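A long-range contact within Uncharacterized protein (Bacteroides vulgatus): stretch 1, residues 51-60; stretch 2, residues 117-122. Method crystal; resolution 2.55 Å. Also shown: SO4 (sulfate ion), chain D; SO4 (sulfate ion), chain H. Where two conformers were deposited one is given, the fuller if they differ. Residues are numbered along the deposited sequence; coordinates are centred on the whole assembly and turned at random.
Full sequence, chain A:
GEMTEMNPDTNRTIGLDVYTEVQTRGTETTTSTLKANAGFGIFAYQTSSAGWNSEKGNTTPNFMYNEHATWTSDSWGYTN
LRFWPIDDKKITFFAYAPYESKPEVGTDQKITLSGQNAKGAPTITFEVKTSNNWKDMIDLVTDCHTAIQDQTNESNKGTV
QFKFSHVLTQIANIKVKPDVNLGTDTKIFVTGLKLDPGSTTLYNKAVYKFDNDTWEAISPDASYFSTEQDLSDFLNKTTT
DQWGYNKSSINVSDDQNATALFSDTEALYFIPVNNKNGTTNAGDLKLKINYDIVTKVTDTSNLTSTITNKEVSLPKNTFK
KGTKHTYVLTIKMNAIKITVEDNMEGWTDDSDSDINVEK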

# COMPACT_ATOMS: atom_id res chain seq x y z
N GLY A 51 -14.05 -20.89 23.10
CA GLY A 51 -13.28 -19.88 22.38
C GLY A 51 -12.77 -20.17 20.99
O GLY A 51 -12.78 -21.31 20.52
N TRP A 52 -12.23 -19.12 20.38
CA TRP A 52 -11.73 -19.09 19.02
C TRP A 52 -10.55 -20.01 18.78
O TRP A 52 -10.61 -20.79 17.84
CB TRP A 52 -11.38 -17.64 18.63
CG TRP A 52 -10.83 -17.51 17.24
CD1 TRP A 52 -9.57 -17.12 16.90
CD2 TRP A 52 -11.50 -17.81 16.01
NE1 TRP A 52 -9.42 -17.15 15.54
CE2 TRP A 52 -10.58 -17.58 14.96
CE3 TRP A 52 -12.80 -18.26 15.69
CZ2 TRP A 52 -10.91 -17.76 13.61
CZ3 TRP A 52 -13.12 -18.46 14.35
CH2 TRP A 52 -12.18 -18.21 13.33
N ASN A 53 -9.48 -19.94 19.59
CA ASN A 53 -8.31 -20.77 19.32
C ASN A 53 -8.62 -22.27 19.45
O ASN A 53 -8.14 -23.05 18.63
CB ASN A 53 -7.10 -20.35 20.18
CG ASN A 53 -6.56 -18.97 19.79
OD1 ASN A 53 -6.56 -18.04 20.61
ND2 ASN A 53 -6.12 -18.79 18.53
N SER A 54 -9.51 -22.65 20.36
CA SER A 54 -9.95 -24.03 20.56
C SER A 54 -10.80 -24.53 19.38
O SER A 54 -10.58 -25.64 18.90
CB SER A 54 -10.77 -24.14 21.85
OG SER A 54 -10.74 -25.46 22.37
N GLU A 55 -11.74 -23.70 18.90
CA GLU A 55 -12.72 -24.07 17.89
C GLU A 55 -12.56 -23.53 16.47
O GLU A 55 -13.30 -23.98 15.61
CB GLU A 55 -14.10 -23.63 18.38
CG GLU A 55 -14.52 -24.33 19.67
CD GLU A 55 -15.92 -24.05 20.13
OE1 GLU A 55 -16.68 -23.36 19.41
OE2 GLU A 55 -16.29 -24.57 21.21
N LYS A 56 -11.62 -22.60 16.19
CA LYS A 56 -11.48 -22.00 14.84
C LYS A 56 -11.37 -23.02 13.71
O LYS A 56 -11.88 -22.76 12.62
CB LYS A 56 -10.30 -21.00 14.75
CG LYS A 56 -8.92 -21.53 15.05
CD LYS A 56 -7.94 -20.41 15.31
CE LYS A 56 -6.53 -20.94 15.43
NZ LYS A 56 -5.54 -19.94 14.99
N GLY A 57 -10.70 -24.14 13.96
CA GLY A 57 -10.46 -25.19 12.99
C GLY A 57 -11.69 -25.69 12.25
O GLY A 57 -11.59 -25.96 11.05
N ASN A 58 -12.86 -25.79 12.95
CA ASN A 58 -14.08 -26.30 12.33
C ASN A 58 -15.24 -25.28 12.40
O ASN A 58 -16.41 -25.67 12.32
CB ASN A 58 -14.47 -27.63 12.97
CG ASN A 58 -13.39 -28.67 12.87
OD1 ASN A 58 -13.29 -29.39 11.87
ND2 ASN A 58 -12.54 -28.76 13.88
N THR A 59 -14.90 -23.98 12.50
CA THR A 59 -15.86 -22.87 12.53
C THR A 59 -15.79 -22.08 11.22
O THR A 59 -14.69 -21.73 10.77
CB THR A 59 -15.64 -21.95 13.74
OG1 THR A 59 -15.59 -22.73 14.92
CG2 THR A 59 -16.75 -20.91 13.90
N THR A 60 -16.97 -21.79 10.63
CA THR A 60 -17.11 -21.01 9.40
C THR A 60 -17.60 -19.59 9.76
O THR A 60 -18.12 -19.43 10.88
CB THR A 60 -18.08 -21.70 8.40
OG1 THR A 60 -19.44 -21.63 8.85
CG2 THR A 60 -17.68 -23.13 8.05
N ASN A 117 -18.36 -20.93 3.50
CA ASN A 117 -18.29 -22.22 4.19
C ASN A 117 -16.83 -22.63 4.46
O ASN A 117 -16.57 -23.78 4.81
CB ASN A 117 -19.04 -23.32 3.40
CG ASN A 117 -20.55 -23.12 3.29
OD1 ASN A 117 -21.12 -23.23 2.20
ND2 ASN A 117 -21.23 -22.85 4.41
N ALA A 118 -15.88 -21.69 4.31
CA ALA A 118 -14.47 -21.96 4.62
C ALA A 118 -14.29 -21.95 6.14
O ALA A 118 -14.93 -21.17 6.85
CB ALA A 118 -13.56 -20.93 3.96
N LYS A 119 -13.43 -22.83 6.64
CA LYS A 119 -13.22 -22.96 8.08
C LYS A 119 -11.98 -22.18 8.51
O LYS A 119 -11.04 -22.03 7.73
CB LYS A 119 -13.13 -24.45 8.47
CG LYS A 119 -14.46 -25.21 8.25
CD LYS A 119 -14.26 -26.71 8.28
CE LYS A 119 -15.52 -27.48 7.94
NZ LYS A 119 -15.32 -28.95 8.11
N GLY A 120 -11.98 -21.70 9.74
CA GLY A 120 -10.86 -20.96 10.29
C GLY A 120 -10.87 -19.49 9.94
O GLY A 120 -11.83 -19.00 9.31
N ALA A 121 -9.78 -18.79 10.33
CA ALA A 121 -9.60 -17.37 10.03
C ALA A 121 -9.69 -17.16 8.51
O ALA A 121 -9.31 -18.07 7.75
CB ALA A 121 -8.26 -16.87 10.57
N PRO A 122 -10.30 -16.06 8.05
CA PRO A 122 -10.47 -15.87 6.59
C PRO A 122 -9.17 -15.55 5.84
O PRO A 122 -8.07 -15.47 6.42
CB PRO A 122 -11.48 -14.72 6.52
CG PRO A 122 -11.21 -13.92 7.75
CD PRO A 122 -10.86 -14.92 8.81
S SO4 D . -20.28 -23.59 11.90
O1 SO4 D . -19.17 -22.92 12.53
O2 SO4 D . -20.01 -25.02 11.97
O3 SO4 D . -21.51 -23.27 12.61
O4 SO4 D . -20.44 -23.23 10.50
S SO4 H . -17.86 -22.04 -0.21
O1 SO4 H . -16.94 -21.89 -1.35
O2 SO4 H . -17.08 -21.93 1.03
O3 SO4 H . -18.91 -21.01 -0.27
O4 SO4 H . -18.50 -23.36 -0.31

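The polar core of the contact is backbone: one amide, Gly 120 N, lies near two carbonyls of stretch 1, Thr 59 O and Lys 56 O. This amide gives a hydrogen bond to Thr 59 O, at 2.9 Å from Gly 120 N, with an angle of 155° at the hydrogen. A second carbonyl is also near: Lys 56 O lies 3.1 Å from Gly 120 N. The same Lys 56 O is 3.1 Å from Gly 120 CA in a CA-H...O contact. Gly 120 has a positive phi of 85°, which favours glycine.

The fold of residues 55 to 59 brings these carbonyls together. Thr 59 N bonds back to Lys 56 O at 3.3 Å, and Thr 59 OG1 donates to Glu 55 O at 2.7 Å. The Thr 59 side chain is thus used within its own stretch, and its CA-to-CB bond points away from the other.

Two further CA-H...O contacts run alongside. Lys 119 CA is 3.3 Å from Thr 59 O, and Thr 60 CA is 3.4 Å from Ala 118 O. Here the two backbones run close, though stretch 2 has no regular helix or strand.

Side chains add packing. The edge of the Trp 52 ring meets the backbone of stretch 2, with Trp 52 CZ2 3.6 Å from Ala 121 N. Trp 52 CZ2 is also 4.1 Å from Ala 121 CB, an apolar contact. The Lys 119 side chain lies along the turn. Lys 119 CB is 3.4 Å from Gly 57 O, and Lys 119 CG is 3.8 Å from Thr 60 CG2. Thr 60 CG2 also reaches Asn 117 O at 3.5 Å.

Thr 60 holds a sulfate as well, probably from the crystallisation liquor. Thr 60 N is 3.1 Å from O1 of the chain D sulfate, and Thr 60 OG1 is 2.5 Å from O4 of the same ion; both are hydrogen bonds.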